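Local atomic coordinates of carbon monoxide oxidation system transcription regulator CooA-1 (Carboxydothermus hydrogenoformans, PDB entry 6CPB), a protein that probably acts as a heme-containing carbon monoxide sensor that regulates transcription by binding DNA, this chain being its heme-domain portion. Residues K22-Q27 with Q100-E105; A33-P38 with T89-T94. All coordinates share one frame; numbering follows the deposited sequence. Where two conformers were deposited one is given.

Contact 1: K22-Q27 with Q100-E105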
# COMPACT_ATOMS: atom_id res chain seq x y z
N LYS A 22 0.41 -17.25 17.69
CA LYS A 22 1.50 -18.15 18.06
C LYS A 22 2.31 -18.60 16.85
O LYS A 22 3.42 -19.11 17.02
CB LYS A 22 0.96 -19.39 18.77
CG LYS A 22 0.45 -19.12 20.17
CD LYS A 22 -0.14 -20.39 20.78
CE LYS A 22 -0.83 -20.08 22.09
NZ LYS A 22 -1.46 -21.30 22.66
N GLU A 23 1.78 -18.43 15.63
CA GLU A 23 2.54 -18.76 14.44
C GLU A 23 3.67 -17.78 14.19
O GLU A 23 4.62 -18.12 13.48
CB GLU A 23 1.62 -18.77 13.22
CG GLU A 23 0.53 -19.81 13.32
CD GLU A 23 -0.37 -19.82 12.10
OE1 GLU A 23 0.10 -19.43 11.01
OE2 GLU A 23 -1.54 -20.22 12.24
N PHE A 24 3.57 -16.58 14.74
CA PHE A 24 4.58 -15.54 14.57
C PHE A 24 5.71 -15.74 15.57
O PHE A 24 5.50 -16.23 16.68
CB PHE A 24 3.97 -14.16 14.82
CG PHE A 24 2.95 -13.69 13.80
CD1 PHE A 24 1.69 -14.28 13.72
CD2 PHE A 24 3.25 -12.63 12.96
CE1 PHE A 24 0.76 -13.81 12.80
CE2 PHE A 24 2.32 -12.16 12.05
CZ PHE A 24 1.08 -12.75 11.97
N ARG A 25 6.91 -15.35 15.18
CA ARG A 25 8.02 -15.21 16.10
C ARG A 25 8.05 -13.79 16.66
O ARG A 25 7.50 -12.86 16.10
CB ARG A 25 9.35 -15.51 15.40
CG ARG A 25 9.56 -17.00 15.10
CD ARG A 25 10.96 -17.24 14.52
NE ARG A 25 11.27 -18.66 14.32
CZ ARG A 25 10.95 -19.36 13.24
NH1 ARG A 25 10.29 -18.80 12.23
NH2 ARG A 25 11.28 -20.64 13.16
N GLU A 26 8.70 -13.64 17.80
CA GLU A 26 8.79 -12.36 18.49
C GLU A 26 10.24 -11.90 18.54
O GLU A 26 11.16 -12.72 18.60
CB GLU A 26 8.26 -12.53 19.91
CG GLU A 26 7.93 -11.30 20.68
CD GLU A 26 6.96 -11.63 21.82
OE1 GLU A 26 6.80 -12.82 22.13
OE2 GLU A 26 6.36 -10.70 22.39
N GLN A 27 10.44 -10.58 18.51
CA GLN A 27 11.79 -10.03 18.65
C GLN A 27 11.67 -8.66 19.30
O GLN A 27 10.72 -7.92 19.04
CB GLN A 27 12.48 -9.95 17.28
CG GLN A 27 13.96 -9.66 17.37
CD GLN A 27 14.71 -10.06 16.11
OE1 GLN A 27 14.22 -10.84 15.30
NE2 GLN A 27 15.91 -9.54 15.95
N GLN A 100 0.10 -14.62 4.00
CA GLN A 100 -0.97 -14.65 3.01
C GLN A 100 -1.99 -15.75 3.33
O GLN A 100 -3.20 -15.55 3.16
CB GLN A 100 -0.37 -14.80 1.61
CG GLN A 100 0.38 -13.52 1.18
CD GLN A 100 1.26 -13.70 -0.04
OE1 GLN A 100 1.66 -14.82 -0.38
NE2 GLN A 100 1.56 -12.60 -0.70
N ASN A 101 -1.52 -16.90 3.82
CA ASN A 101 -2.45 -17.93 4.25
C ASN A 101 -3.27 -17.49 5.46
O ASN A 101 -4.47 -17.76 5.53
CB ASN A 101 -1.68 -19.22 4.56
CG ASN A 101 -1.21 -19.93 3.31
OD1 ASN A 101 -1.87 -19.89 2.27
ND2 ASN A 101 -0.07 -20.60 3.40
N ILE A 102 -2.63 -16.83 6.42
CA ILE A 102 -3.34 -16.28 7.58
C ILE A 102 -4.45 -15.33 7.14
O ILE A 102 -5.57 -15.38 7.67
CB ILE A 102 -2.34 -15.59 8.53
CG1 ILE A 102 -1.50 -16.64 9.27
CG2 ILE A 102 -3.07 -14.66 9.51
CD1 ILE A 102 -0.30 -16.05 9.97
N VAL A 103 -4.17 -14.46 6.17
CA VAL A 103 -5.14 -13.45 5.75
C VAL A 103 -6.41 -14.09 5.21
O VAL A 103 -7.50 -13.51 5.35
CB VAL A 103 -4.48 -12.52 4.71
CG1 VAL A 103 -5.51 -11.70 3.94
CG2 VAL A 103 -3.50 -11.57 5.39
N VAL A 104 -6.31 -15.24 4.55
CA VAL A 104 -7.50 -15.89 4.01
C VAL A 104 -8.49 -16.18 5.12
O VAL A 104 -9.71 -16.06 4.94
CB VAL A 104 -7.10 -17.16 3.22
CG1 VAL A 104 -8.34 -17.95 2.82
CG2 VAL A 104 -6.28 -16.78 1.99
N GLU A 105 -7.99 -16.59 6.29
CA GLU A 105 -8.83 -16.88 7.44
C GLU A 105 -9.11 -15.63 8.28
O GLU A 105 -10.21 -15.47 8.81
CB GLU A 105 -8.15 -17.95 8.30
CG GLU A 105 -8.93 -18.39 9.53
CD GLU A 105 -10.21 -19.13 9.19
OE1 GLU A 105 -10.39 -19.50 8.01
OE2 GLU A 105 -11.03 -19.33 10.10
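Ile-102, on the helix 96-105, reaches across to Glu-23 and Phe-24, and its side chain carries the whole contact. CB is a spacer that starts the chain toward the opposite segment. From there CG1 lies beside the backbone N and anti to the carbonyl carbon (chi1 -73°), and it runs alongside the end of Glu-23, coming 3.7 Å from OE1. The extended second torsion (chi2 166°) carries CD1 furthest out. That methyl meets Glu-23 OE1 at 3.6 Å. It also approaches the Phe-24 ring at an oblique angle, with CD1 of Ile-102 3.8 Å from CE1 of Phe-24. The Glu-23 and Ile-102 side chains run past one another from opposing ends, so the carboxylate lies against the hydrocarbon while its OE1 accepts a hydrogen bond from Asn-98, one turn before Ile-102 on helix 96-105. A carboxylate oxygen beside a methyl is thus provided with a polar mate. Ile-102 also touches Phe-109 of the helix 108-135. The arrangement illustrates how, in the cyclic nucleotide-binding fold of the CRP/FNR type, the short helix after the last strand of the beta roll touches, here through Ile-102, the residues leading into the first strand.

Contact 2: A33-P38 with T89-T94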
# COMPACT_ATOMS: atom_id res chain seq x y z
N ALA A 33 17.52 1.04 17.46
CA ALA A 33 17.95 -0.17 16.76
C ALA A 33 17.32 -0.23 15.37
O ALA A 33 16.19 0.20 15.16
CB ALA A 33 17.56 -1.41 17.54
N ILE A 34 18.06 -0.80 14.44
CA ILE A 34 17.57 -1.03 13.08
C ILE A 34 16.93 -2.42 13.04
O ILE A 34 17.61 -3.42 13.28
CB ILE A 34 18.71 -0.94 12.07
CG1 ILE A 34 19.47 0.39 12.21
CG2 ILE A 34 18.17 -1.15 10.66
CD1 ILE A 34 18.62 1.61 12.07
N LEU A 35 15.64 -2.48 12.72
CA LEU A 35 14.93 -3.76 12.60
C LEU A 35 15.28 -4.48 11.31
O LEU A 35 15.62 -5.67 11.33
CB LEU A 35 13.41 -3.55 12.65
CG LEU A 35 12.77 -3.32 14.01
CD1 LEU A 35 13.15 -1.97 14.61
CD2 LEU A 35 11.28 -3.43 13.88
N TYR A 36 15.17 -3.78 10.18
CA TYR A 36 15.36 -4.38 8.87
C TYR A 36 15.86 -3.29 7.92
O TYR A 36 15.71 -2.09 8.20
CB TYR A 36 14.07 -4.98 8.29
CG TYR A 36 13.47 -6.08 9.13
CD1 TYR A 36 14.08 -7.32 9.25
CD2 TYR A 36 12.27 -5.88 9.82
CE1 TYR A 36 13.53 -8.31 10.03
CE2 TYR A 36 11.72 -6.88 10.60
CZ TYR A 36 12.35 -8.09 10.70
OH TYR A 36 11.78 -9.08 11.47
N THR A 37 16.41 -3.71 6.80
CA THR A 37 16.95 -2.80 5.79
C THR A 37 16.46 -3.23 4.43
O THR A 37 15.87 -4.31 4.27
CB THR A 37 18.49 -2.82 5.78
OG1 THR A 37 18.94 -4.08 5.30
CG2 THR A 37 19.07 -2.52 7.14
N PRO A 38 16.71 -2.41 3.40
CA PRO A 38 16.31 -2.82 2.05
C PRO A 38 16.94 -4.12 1.60
O PRO A 38 16.37 -4.81 0.75
CB PRO A 38 16.78 -1.64 1.19
CG PRO A 38 16.63 -0.47 2.11
CD PRO A 38 17.12 -0.99 3.44
N THR A 89 10.83 -1.61 21.52
CA THR A 89 9.79 -2.14 20.64
C THR A 89 9.83 -3.66 20.64
O THR A 89 10.91 -4.26 20.66
CB THR A 89 10.02 -1.59 19.23
OG1 THR A 89 9.76 -0.19 19.21
CG2 THR A 89 9.13 -2.25 18.19
N THR A 90 8.65 -4.28 20.61
CA THR A 90 8.51 -5.70 20.35
C THR A 90 7.70 -5.88 19.08
O THR A 90 6.66 -5.23 18.91
CB THR A 90 7.81 -6.41 21.51
OG1 THR A 90 8.62 -6.28 22.68
CG2 THR A 90 7.60 -7.89 21.23
N ILE A 91 8.16 -6.78 18.22
CA ILE A 91 7.42 -7.13 17.01
C ILE A 91 7.09 -8.62 17.02
O ILE A 91 7.74 -9.43 17.68
CB ILE A 91 8.16 -6.79 15.71
CG1 ILE A 91 9.32 -7.77 15.46
CG2 ILE A 91 8.60 -5.34 15.71
CD1 ILE A 91 10.09 -7.51 14.17
N LEU A 92 6.05 -8.95 16.25
CA LEU A 92 5.73 -10.31 15.85
C LEU A 92 5.96 -10.39 14.34
O LEU A 92 5.53 -9.49 13.62
CB LEU A 92 4.26 -10.63 16.16
CG LEU A 92 3.90 -10.68 17.64
CD1 LEU A 92 2.42 -10.99 17.80
CD2 LEU A 92 4.75 -11.71 18.40
N TYR A 93 6.61 -11.45 13.87
CA TYR A 93 6.87 -11.57 12.43
C TYR A 93 6.66 -12.99 11.93
O TYR A 93 6.80 -13.96 12.67
CB TYR A 93 8.27 -11.07 12.05
CG TYR A 93 9.42 -11.86 12.63
CD1 TYR A 93 9.92 -11.55 13.88
CD2 TYR A 93 10.00 -12.91 11.94
CE1 TYR A 93 10.97 -12.24 14.42
CE2 TYR A 93 11.07 -13.61 12.47
CZ TYR A 93 11.54 -13.27 13.72
OH TYR A 93 12.59 -13.95 14.28
N THR A 94 6.35 -13.08 10.64
CA THR A 94 6.22 -14.38 9.97
C THR A 94 6.57 -14.20 8.50
O THR A 94 6.60 -13.09 7.99
CB THR A 94 4.81 -14.96 10.18
OG1 THR A 94 4.80 -16.35 9.83
CG2 THR A 94 3.75 -14.26 9.35
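Leu-35 and Ile-91 supply the purely apolar part of the contact, reaching toward each other tip to tip with CD2 of Leu-35 3.8 Å from CG2 of Ile-91. Ile-91 divides its work between its branches: CG1 sits between the backbone N and the carbonyl carbon (chi1 74°), sending CD1 to Tyr-36 while CG2 serves Leu-35. This CD1 approaches the Tyr-36 ring obliquely and lies 3.6 Å from the Tyr-36 hydroxyl OH. The aromatic part joins two tyrosines whose side chains cross at about a right angle; the OH of Tyr-36 stands over one face of the Tyr-93 ring, toward its rim and 3.8 Å from CG. An alanine in place of Tyr-36 would probably leave a gap beside the Ile-91 methyl and remove the hydroxyl that lies over this face of the Tyr-93 ring. Leu-35 and Tyr-36 face Ile-83 together in a classic beta bulge, so consecutive residues both point inward. The Tyr-36 side chain is about 8 Å from that of Thr-79, a heme-binding residue, though this chain is modelled without heme. No hydrogen bond links the segments, and the axes of strands 34-36 and 89-94 come no nearer than 10.5 Å: the chemistry implies cohesion between two sheets by shape and dispersion, and in this contact the phenol oxygen meets only carbon.

The centres of the two contacts lie 15 Å apart, and they share the sheet in which strands 25-29 and 89-95 are antiparallel neighbours. Backbone pairing there joins them directly: Arg-25 O and Tyr-93 N, at 2.8 Å, probably form a hydrogen bond, as do Gln-27 O and Ile-91 N. Along the chain the order is 22-27, 33-38, 89-94 and 100-105, so contact 2 falls within the span that contact 1 closes. Contact 2 holds this sheet to the other one through strand 34-36, whereas contact 1 joins the residues just before the outermost strand 25-29 to helix 96-105. The short helix is thereby added to one layer of the beta roll, and helix 108-135 follows it in the chain.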